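Local atomic coordinates of malonate decarboxylase subunit alpha (Acinetobacter baumannii ATCC 17978, PDB entry 6MPR), a protein that probably acts as the acyl carrier protein transferase subunit of malonate decarboxylase, exchanging acetyl for malonyl groups so that malonate can be decarboxylated to acetate. Residues F116-S127 with T381-G389; N157-R168 with G193-L202. All blocks are in the same frame, centred on the assembly; numbering follows the deposited sequence. Where two conformers were deposited one is given.

Interaction 1: residues F116-S127 with T381-G389; sequences FSFAGPQSLRIS and TKGRLAGFG
L124 and R384 lie side by side where the link from short strand 118-119 into helix 125-131 meets the loop between strand 377-378 and helix 391-394. Residues 381-389 form the loop side of the contact: they open with a type II turn, T381 to R384, pass an inverse gamma turn centred on L385, and then run alongside F116-A119 without regular structure. In R384, CG is anti to the carbonyl carbon (chi1 -61°) and the chain stays extended to NE, which carries the guanidinium alongside the L124 side chain. There L124 CD1 sits over one face, offset toward the rim, 3.5 Å from R384 NH2. The edge of the same group is used differently: NH1 points in plane to K382 O at 3.1 Å, and NH2 reaches Q122 O through a water, while NE gives Q122 O only a weak direct bond. The in-plane partners at NH1 and NH2 should limit how the guanidinium can turn.

Farther in, L385 has its CG anti to the backbone N (chi1 -169°), which directs CD2 toward I126 CG2, 4.2 Å away. The two side chains cross at about a right angle, with I140 and L460 also touching L385. S127 comes down on the turn, its CB 3.2 Å from G383 O. At the other end, the absence of a side chain lets G387 CA approach S117 O to 3.3 Å and F116 CE2 to 3.8 Å. S117 O takes a nearly straight bond from G389 N at 2.9 Å, with the donor well above the carbonyl plane, plus a weak one from F388 N. S117 OG turns instead to H141 O. The F118 ring presents its edge to G389 N. Beside the R384 turn, one water accepts from both S127 N and L385 N and donates to S123 O, 2.8 Å away.

Interaction 2: residues N157-R168 with G193-L202; sequences NVVLSAGFMADR and GIVIVQVNEL
L160 and I196 meet at the apolar centre, side by side and pointing the same way, with L160 CD2 3.9 Å from I196 CD1. They sit on neighbouring parallel strands, 158-163 and 194-199, joined by a beta-alpha-beta crossover through helix 181-189 in the Rossmann-like sheet. On the opposite face V159 CB packs against V195 CG2, and helix 181-189 covers both valines as well as S161. The backbones are zipped by the alternating parallel ladder; I196 N to V159 O and S161 N to I196 O are its nearly straight middle rungs. L160 and V158 also touch strand 61-64 on the far side.

Farther along, S161 and Q198 add polar groups among A162, V197 and V199. Q198 holds its CG in the crowded position between backbone N and carbonyl carbon (chi1 66°), which lays CG against A162 CB at 3.6 Å. Its amide is then held by L75 N at OE1 and by a water at NE2. In the conformer given, S161 OG bonds to E65.

Both chains turn a corner together, at F164 and N200, and pair again as 165-166 with 201-202. F164 and M165 form a classic beta bulge against strand 172-173. A166 CB fits against V199 CG1 at 3.6 Å, tying the second pair back to the first. At the corner the F164 ring and the N200 amide stand 86° apart, N200 ND2 being 3.7 Å from F164 CD1; N200 OD1 binds F229 N. M165, bent at its last torsion, brings CE to 3.6 Å from E201 OE1. Beyond the bulge R168 NE bridges to D204, and L202 CD2 lies over one face of the R168 guanidinium, 3.7 Å from NH2.

How the interactions relate
Interaction 2 is the more buried of the two. It follows two neighbouring strands of the main parallel sheet and then rounds the corner into a small mixed sheet, with a regular ladder, aliphatic side chains on both faces and polar ones gathering where the strands turn. Interaction 1 is partly buried and joins parts of the chain some 250 residues apart, bringing a loop from beyond strand 363-366 of the second large sheet onto the end of strand 111-116. Irregular backbone bonds, glycines and waters do the work there. Of the first large sheet, interaction 1 includes only F116; the two centres lie about 28 Å apart and the contacts do not touch.

Interaction 1: residues F116-S127 with T381-G389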
loop_
_atom_site.group_PDB
_atom_site.type_symbol
_atom_site.label_atom_id
_atom_site.label_comp_id
_atom_site.label_asym_id
_atom_site.label_seq_id
_atom_site.Cartn_x
_atom_site.Cartn_y
_atom_site.Cartn_z
ATOM N N PHE A 116 14.305 -7.983 6.503
ATOM C CA PHE A 116 13.368 -7.824 7.614
ATOM C C PHE A 116 12.856 -6.393 7.679
ATOM O O PHE A 116 13.306 -5.512 6.940
ATOM C CB PHE A 116 13.992 -8.232 8.964
ATOM C CG PHE A 116 15.005 -7.244 9.519
ATOM C CD1 PHE A 116 16.270 -7.135 8.963
ATOM C CD2 PHE A 116 14.696 -6.463 10.624
ATOM C CE1 PHE A 116 17.213 -6.242 9.490
ATOM C CE2 PHE A 116 15.614 -5.569 11.153
ATOM C CZ PHE A 116 16.872 -5.445 10.577
ATOM N N SER A 117 11.877 -6.181 8.567
ATOM C CA SER A 117 11.333 -4.849 8.824
ATOM C C SER A 117 11.539 -4.367 10.252
ATOM O O SER A 117 11.983 -3.227 10.457
ATOM C CB SER A 117 9.844 -4.806 8.471
ATOM O OG SER A 117 9.314 -3.515 8.745
ATOM N N PHE A 118 11.237 -5.174 11.265
ATOM C CA PHE A 118 11.375 -4.699 12.637
ATOM C C PHE A 118 12.349 -5.557 13.434
ATOM O O PHE A 118 12.401 -6.775 13.261
ATOM C CB PHE A 118 10.024 -4.652 13.362
ATOM C CG PHE A 118 10.125 -4.123 14.767
ATOM C CD1 PHE A 118 10.265 -2.761 15.003
ATOM C CD2 PHE A 118 10.121 -4.990 15.846
ATOM C CE1 PHE A 118 10.380 -2.279 16.291
ATOM C CE2 PHE A 118 10.226 -4.509 17.151
ATOM C CZ PHE A 118 10.359 -3.157 17.369
ATOM N N ALA A 119 13.134 -4.896 14.284
ATOM C CA ALA A 119 13.895 -5.549 15.341
ATOM C C ALA A 119 13.998 -4.589 16.514
ATOM O O ALA A 119 13.894 -3.365 16.357
ATOM C CB ALA A 119 15.291 -5.977 14.874
ATOM N N GLY A 120 14.198 -5.164 17.699
ATOM C CA GLY A 120 14.246 -4.404 18.929
ATOM C C GLY A 120 15.400 -3.419 18.963
ATOM O O GLY A 120 16.509 -3.703 18.501
ATOM N N PRO A 121 15.154 -2.237 19.533
ATOM C CA PRO A 121 16.165 -1.168 19.502
ATOM C C PRO A 121 17.328 -1.350 20.461
ATOM O O PRO A 121 18.321 -0.617 20.339
ATOM C CB PRO A 121 15.352 0.075 19.889
ATOM C CG PRO A 121 14.287 -0.463 20.789
ATOM C CD PRO A 121 13.938 -1.830 20.258
ATOM N N GLN A 122 17.242 -2.259 21.433
ATOM C CA GLN A 122 18.305 -2.386 22.419
ATOM C C GLN A 122 19.226 -3.570 22.167
ATOM O O GLN A 122 20.277 -3.662 22.811
ATOM C CB GLN A 122 17.706 -2.489 23.829
ATOM C CG GLN A 122 16.989 -1.225 24.256
ATOM C CD GLN A 122 16.433 -1.313 25.660
ATOM O OE1 GLN A 122 16.217 -2.404 26.188
ATOM N NE2 GLN A 122 16.200 -0.160 26.277
ATOM N N SER A 123 18.885 -4.440 21.228
ATOM C CA SER A 123 19.645 -5.666 21.017
ATOM C C SER A 123 20.887 -5.417 20.164
ATOM O O SER A 123 20.826 -4.735 19.134
ATOM C CB SER A 123 18.762 -6.722 20.363
ATOM O OG SER A 123 19.536 -7.856 19.985
ATOM N N LEU A 124 22.016 -5.977 20.596
ATOM C CA LEU A 124 23.262 -5.921 19.842
ATOM C C LEU A 124 23.476 -7.150 18.976
ATOM O O LEU A 124 24.491 -7.227 18.278
ATOM C CB LEU A 124 24.455 -5.777 20.785
ATOM C CG LEU A 124 24.500 -4.510 21.632
ATOM C CD1 LEU A 124 23.812 -4.732 22.978
ATOM C CD2 LEU A 124 25.935 -4.047 21.814
ATOM N N ARG A 125 22.542 -8.101 19.001
ATOM C CA ARG A 125 22.797 -9.418 18.422
ATOM C C ARG A 125 22.952 -9.367 16.903
ATOM O O ARG A 125 23.845 -10.017 16.355
ATOM C CB ARG A 125 21.681 -10.384 18.814
ATOM C CG ARG A 125 22.041 -11.322 19.941
ATOM C CD ARG A 125 21.118 -12.530 19.945
ATOM N NE ARG A 125 21.806 -13.751 19.529
ATOM C CZ ARG A 125 21.205 -14.925 19.358
ATOM N NH1 ARG A 125 19.901 -15.051 19.582
ATOM N NH2 ARG A 125 21.908 -15.977 18.966
ATOM N N ILE A 126 22.080 -8.634 16.195
ATOM C CA ILE A 126 22.182 -8.589 14.732
ATOM C C ILE A 126 23.505 -7.952 14.314
ATOM O O ILE A 126 24.216 -8.470 13.445
ATOM C CB ILE A 126 20.970 -7.850 14.122
ATOM C CG1 ILE A 126 19.714 -8.728 14.172
ATOM C CG2 ILE A 126 21.264 -7.408 12.682
ATOM C CD1 ILE A 126 18.425 -7.982 13.819
ATOM N N SER A 127 23.858 -6.821 14.935
ATOM C CA SER A 127 25.149 -6.192 14.666
ATOM C C SER A 127 26.300 -7.150 14.933
ATOM O O SER A 127 27.280 -7.178 14.182
ATOM C CB SER A 127 25.324 -4.927 15.510
ATOM O OG SER A 127 24.604 -3.847 14.940
ATOM N N THR A 381 20.975 3.022 17.164
ATOM C CA THR A 381 22.111 3.582 17.886
ATOM C C THR A 381 23.315 2.670 17.709
ATOM O O THR A 381 23.215 1.556 17.188
ATOM C CB THR A 381 21.817 3.795 19.384
ATOM O OG1 THR A 381 21.385 2.564 19.979
ATOM C CG2 THR A 381 20.745 4.866 19.586
ATOM N N LYS A 382 24.466 3.153 18.174
ATOM C CA LYS A 382 25.727 2.454 17.950
ATOM C C LYS A 382 25.652 1.007 18.435
ATOM O O LYS A 382 25.239 0.733 19.565
ATOM C CB LYS A 382 26.859 3.205 18.657
ATOM C CG LYS A 382 28.258 2.692 18.327
ATOM C CD LYS A 382 29.327 3.464 19.105
ATOM C CE LYS A 382 30.715 3.254 18.513
ATOM N NZ LYS A 382 31.064 1.815 18.392
ATOM N N GLY A 383 26.019 0.076 17.554
ATOM C CA GLY A 383 26.002 -1.338 17.862
ATOM C C GLY A 383 24.646 -2.012 17.847
ATOM O O GLY A 383 24.578 -3.218 18.126
ATOM N N ARG A 384 23.561 -1.287 17.551
ATOM C CA ARG A 384 22.201 -1.824 17.644
ATOM C C ARG A 384 21.404 -1.533 16.368
ATOM O O ARG A 384 20.720 -0.517 16.264
ATOM C CB ARG A 384 21.506 -1.248 18.874
ATOM C CG ARG A 384 22.225 -1.611 20.184
ATOM C CD ARG A 384 21.894 -0.608 21.292
ATOM N NE ARG A 384 22.326 -1.069 22.614
ATOM C CZ ARG A 384 23.581 -1.030 23.059
ATOM N NH1 ARG A 384 24.553 -0.569 22.282
ATOM N NH2 ARG A 384 23.870 -1.475 24.283
ATOM N N LEU A 385 21.437 -2.454 15.412
ATOM C CA LEU A 385 20.786 -2.234 14.116
ATOM C C LEU A 385 19.277 -2.465 14.241
ATOM O O LEU A 385 18.726 -3.504 13.875
ATOM C CB LEU A 385 21.429 -3.129 13.065
ATOM C CG LEU A 385 21.078 -2.878 11.603
ATOM C CD1 LEU A 385 21.328 -1.433 11.248
ATOM C CD2 LEU A 385 21.919 -3.792 10.734
ATOM N N ALA A 386 18.593 -1.462 14.780
ATOM C CA ALA A 386 17.146 -1.542 14.917
ATOM C C ALA A 386 16.490 -1.664 13.540
ATOM O O ALA A 386 17.076 -1.333 12.503
ATOM C CB ALA A 386 16.606 -0.310 15.657
ATOM N N GLY A 387 15.272 -2.187 13.536
ATOM C CA GLY A 387 14.436 -2.166 12.359
ATOM C C GLY A 387 13.391 -1.086 12.510
ATOM O O GLY A 387 13.187 -0.526 13.583
ATOM N N PHE A 388 12.718 -0.781 11.412
ATOM C CA PHE A 388 11.762 0.294 11.123
ATOM C C PHE A 388 10.322 -0.049 11.523
ATOM O O PHE A 388 9.509 0.824 11.855
ATOM C CB PHE A 388 11.755 0.565 9.604
ATOM C CG PHE A 388 13.037 1.142 9.038
ATOM C CD1 PHE A 388 13.675 2.204 9.649
ATOM C CD2 PHE A 388 13.559 0.656 7.843
ATOM C CE1 PHE A 388 14.849 2.751 9.108
ATOM C CE2 PHE A 388 14.728 1.187 7.303
ATOM C CZ PHE A 388 15.366 2.252 7.926
ATOM N N GLY A 389 9.951 -1.312 11.325
ATOM C CA GLY A 389 8.544 -1.653 11.452
ATOM C C GLY A 389 7.667 -0.829 10.522
ATOM O O GLY A 389 7.999 -0.595 9.354
HETATM O O HOH W 1 13.481 -0.824 16.880
HETATM O O HOH W 2 18.327 -5.355 16.456
HETATM O O HOH W 3 18.941 1.909 19.724
HETATM O O HOH W 4 21.483 -2.700 25.058
HETATM O O HOH W 5 21.872 -5.198 16.628
#

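Interaction 2: residues N157-R168 with G193-L202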
loop_
_atom_site.group_PDB
_atom_site.type_symbol
_atom_site.label_atom_id
_atom_site.label_comp_id
_atom_site.label_asym_id
_atom_site.label_seq_id
_atom_site.Cartn_x
_atom_site.Cartn_y
_atom_site.Cartn_z
ATOM N N ASN A 157 9.959 -19.118 -1.359
ATOM C CA ASN A 157 9.903 -20.557 -1.622
ATOM C C ASN A 157 9.141 -21.320 -0.554
ATOM O O ASN A 157 8.548 -22.373 -0.851
ATOM C CB ASN A 157 11.313 -21.141 -1.707
ATOM C CG ASN A 157 12.133 -20.501 -2.791
ATOM O OD1 ASN A 157 13.120 -19.819 -2.518
ATOM N ND2 ASN A 157 11.745 -20.738 -4.041
ATOM N N VAL A 158 9.170 -20.824 0.685
ATOM C CA VAL A 158 8.554 -21.467 1.840
ATOM C C VAL A 158 7.964 -20.366 2.710
ATOM O O VAL A 158 8.582 -19.312 2.897
ATOM C CB VAL A 158 9.574 -22.293 2.656
ATOM C CG1 VAL A 158 8.907 -22.926 3.890
ATOM C CG2 VAL A 158 10.250 -23.350 1.772
ATOM N N VAL A 159 6.770 -20.599 3.231
ATOM C CA VAL A 159 6.175 -19.710 4.224
ATOM C C VAL A 159 5.802 -20.531 5.451
ATOM O O VAL A 159 5.097 -21.542 5.336
ATOM C CB VAL A 159 4.952 -18.965 3.663
ATOM C CG1 VAL A 159 4.350 -18.070 4.731
ATOM C CG2 VAL A 159 5.347 -18.123 2.439
ATOM N N LEU A 160 6.272 -20.084 6.621
ATOM C CA LEU A 160 6.039 -20.726 7.920
ATOM C C LEU A 160 5.192 -19.766 8.749
ATOM O O LEU A 160 5.678 -18.713 9.186
ATOM C CB LEU A 160 7.362 -21.037 8.619
ATOM C CG LEU A 160 8.379 -21.864 7.834
ATOM C CD1 LEU A 160 9.679 -22.000 8.662
ATOM C CD2 LEU A 160 7.783 -23.229 7.498
ATOM N N SER A 161 3.921 -20.116 8.953
ATOM C CA SER A 161 2.943 -19.203 9.530
ATOM C C SER A 161 2.208 -19.884 10.673
ATOM O O SER A 161 2.373 -21.076 10.929
ATOM C CB SER A 161 1.927 -18.722 8.479
ATOM O OG SER A 161 2.542 -17.920 7.496
ATOM N N ALA A 162 1.384 -19.107 11.380
ATOM C CA ALA A 162 0.636 -19.611 12.527
ATOM C C ALA A 162 -0.823 -19.175 12.492
ATOM O O ALA A 162 -1.149 -18.078 12.027
ATOM C CB ALA A 162 1.252 -19.123 13.845
ATOM N N GLY A 163 -1.696 -20.030 13.046
ATOM C CA GLY A 163 -3.098 -19.704 13.204
ATOM C C GLY A 163 -3.685 -20.369 14.437
ATOM O O GLY A 163 -3.023 -21.143 15.130
ATOM N N PHE A 164 -4.950 -20.045 14.715
ATOM C CA PHE A 164 -5.634 -20.636 15.863
ATOM C C PHE A 164 -6.067 -22.064 15.574
ATOM O O PHE A 164 -5.883 -22.959 16.407
ATOM C CB PHE A 164 -6.861 -19.804 16.243
ATOM C CG PHE A 164 -6.536 -18.556 17.002
ATOM C CD1 PHE A 164 -6.194 -18.616 18.347
ATOM C CD2 PHE A 164 -6.592 -17.315 16.380
ATOM C CE1 PHE A 164 -5.900 -17.460 19.056
ATOM C CE2 PHE A 164 -6.286 -16.161 17.081
ATOM C CZ PHE A 164 -5.956 -16.229 18.418
ATOM N N MET A 165 -6.666 -22.292 14.408
ATOM C CA MET A 165 -7.331 -23.564 14.159
ATOM C C MET A 165 -7.227 -23.913 12.682
ATOM O O MET A 165 -7.232 -23.027 11.821
ATOM C CB MET A 165 -8.800 -23.485 14.611
ATOM C CG MET A 165 -9.562 -24.775 14.546
ATOM S SD MET A 165 -11.261 -24.537 15.127
ATOM C CE MET A 165 -11.064 -24.911 16.873
ATOM N N ALA A 166 -7.086 -25.202 12.399
ATOM C CA ALA A 166 -7.178 -25.707 11.039
ATOM C C ALA A 166 -8.112 -26.903 11.017
ATOM O O ALA A 166 -8.240 -27.627 12.008
ATOM C CB ALA A 166 -5.819 -26.127 10.471
ATOM N N ASP A 167 -8.765 -27.101 9.878
ATOM C CA ASP A 167 -9.438 -28.365 9.635
ATOM C C ASP A 167 -8.460 -29.281 8.894
ATOM O O ASP A 167 -7.313 -28.911 8.643
ATOM C CB ASP A 167 -10.746 -28.144 8.877
ATOM C CG ASP A 167 -10.542 -27.682 7.438
ATOM O OD1 ASP A 167 -9.407 -27.701 6.914
ATOM O OD2 ASP A 167 -11.549 -27.292 6.821
ATOM N N ARG A 168 -8.914 -30.473 8.512
ATOM C CA ARG A 168 -8.001 -31.432 7.900
ATOM C C ARG A 168 -7.793 -31.197 6.408
ATOM O O ARG A 168 -7.026 -31.933 5.775
ATOM C CB ARG A 168 -8.483 -32.859 8.159
ATOM C CG ARG A 168 -8.440 -33.212 9.631
ATOM C CD ARG A 168 -8.746 -34.676 9.855
ATOM N NE ARG A 168 -8.558 -35.044 11.248
ATOM C CZ ARG A 168 -7.415 -35.505 11.748
ATOM N NH1 ARG A 168 -6.351 -35.638 10.961
ATOM N NH2 ARG A 168 -7.335 -35.818 13.036
ATOM N N GLY A 193 5.282 -22.116 -4.149
ATOM C CA GLY A 193 5.951 -22.168 -2.870
ATOM C C GLY A 193 5.267 -23.180 -1.969
ATOM O O GLY A 193 4.239 -23.762 -2.317
ATOM N N ILE A 194 5.854 -23.414 -0.800
ATOM C CA ILE A 194 5.312 -24.385 0.152
ATOM C C ILE A 194 4.907 -23.655 1.431
ATOM O O ILE A 194 5.721 -22.944 2.037
ATOM C CB ILE A 194 6.318 -25.515 0.422
ATOM C CG1 ILE A 194 6.604 -26.248 -0.900
ATOM C CG2 ILE A 194 5.780 -26.453 1.502
ATOM C CD1 ILE A 194 7.535 -27.402 -0.780
ATOM N N VAL A 195 3.643 -23.814 1.826
ATOM C CA VAL A 195 3.046 -23.068 2.935
ATOM C C VAL A 195 2.756 -24.070 4.044
ATOM O O VAL A 195 2.004 -25.032 3.840
ATOM C CB VAL A 195 1.776 -22.325 2.488
ATOM C CG1 VAL A 195 1.045 -21.633 3.663
ATOM C CG2 VAL A 195 2.114 -21.275 1.389
ATOM N N ILE A 196 3.365 -23.860 5.207
ATOM C CA ILE A 196 3.147 -24.692 6.385
ATOM C C ILE A 196 2.609 -23.801 7.489
ATOM O O ILE A 196 3.229 -22.789 7.820
ATOM C CB ILE A 196 4.441 -25.383 6.845
ATOM C CG1 ILE A 196 5.028 -26.227 5.711
ATOM C CG2 ILE A 196 4.172 -26.231 8.093
ATOM C CD1 ILE A 196 6.485 -26.489 5.872
ATOM N N VAL A 197 1.478 -24.186 8.077
ATOM C CA VAL A 197 0.827 -23.391 9.120
ATOM C C VAL A 197 0.762 -24.220 10.401
ATOM O O VAL A 197 0.125 -25.281 10.437
ATOM C CB VAL A 197 -0.578 -22.928 8.696
ATOM C CG1 VAL A 197 -1.156 -21.946 9.720
ATOM C CG2 VAL A 197 -0.532 -22.279 7.307
ATOM N N GLN A 198 1.390 -23.729 11.465
ATOM C CA GLN A 198 1.138 -24.313 12.776
ATOM C C GLN A 198 -0.178 -23.773 13.335
ATOM O O GLN A 198 -0.499 -22.589 13.175
ATOM C CB GLN A 198 2.299 -24.022 13.734
ATOM C CG GLN A 198 2.476 -22.530 14.082
ATOM C CD GLN A 198 3.282 -22.346 15.339
ATOM O OE1 GLN A 198 4.513 -22.356 15.306
ATOM N NE2 GLN A 198 2.592 -22.184 16.470
ATOM N N VAL A 199 -0.961 -24.649 13.972
ATOM C CA VAL A 199 -2.220 -24.229 14.582
ATOM C C VAL A 199 -2.289 -24.688 16.029
ATOM O O VAL A 199 -1.703 -25.707 16.413
ATOM C CB VAL A 199 -3.469 -24.729 13.810
ATOM C CG1 VAL A 199 -3.531 -24.077 12.429
ATOM C CG2 VAL A 199 -3.488 -26.259 13.704
ATOM N N ASN A 200 -3.038 -23.929 16.833
ATOM C CA ASN A 200 -3.237 -24.302 18.231
ATOM C C ASN A 200 -4.101 -25.547 18.361
ATOM O O ASN A 200 -3.882 -26.356 19.270
ATOM C CB ASN A 200 -3.879 -23.160 19.017
ATOM C CG ASN A 200 -2.976 -21.953 19.126
ATOM O OD1 ASN A 200 -1.806 -22.003 18.738
ATOM N ND2 ASN A 200 -3.510 -20.864 19.650
ATOM N N GLU A 201 -5.074 -25.714 17.461
ATOM C CA GLU A 201 -6.056 -26.792 17.508
ATOM C C GLU A 201 -6.347 -27.310 16.106
ATOM O O GLU A 201 -6.424 -26.535 15.149
ATOM C CB GLU A 201 -7.380 -26.302 18.089
ATOM C CG GLU A 201 -7.468 -26.195 19.567
ATOM C CD GLU A 201 -8.859 -25.754 19.955
ATOM O OE1 GLU A 201 -9.143 -24.544 19.851
ATOM O OE2 GLU A 201 -9.682 -26.626 20.302
ATOM N N LEU A 202 -6.576 -28.616 16.001
ATOM C CA LEU A 202 -7.025 -29.243 14.764
ATOM C C LEU A 202 -8.461 -29.729 14.926
ATOM O O LEU A 202 -8.778 -30.397 15.917
ATOM C CB LEU A 202 -6.123 -30.426 14.399
ATOM C CG LEU A 202 -6.419 -31.185 13.107
ATOM C CD1 LEU A 202 -6.046 -30.345 11.900
ATOM C CD2 LEU A 202 -5.664 -32.511 13.098
HETATM O O HOH W 6 -0.323 -22.079 16.309
HETATM O O HOH W 7 -8.059 -22.606 18.798
#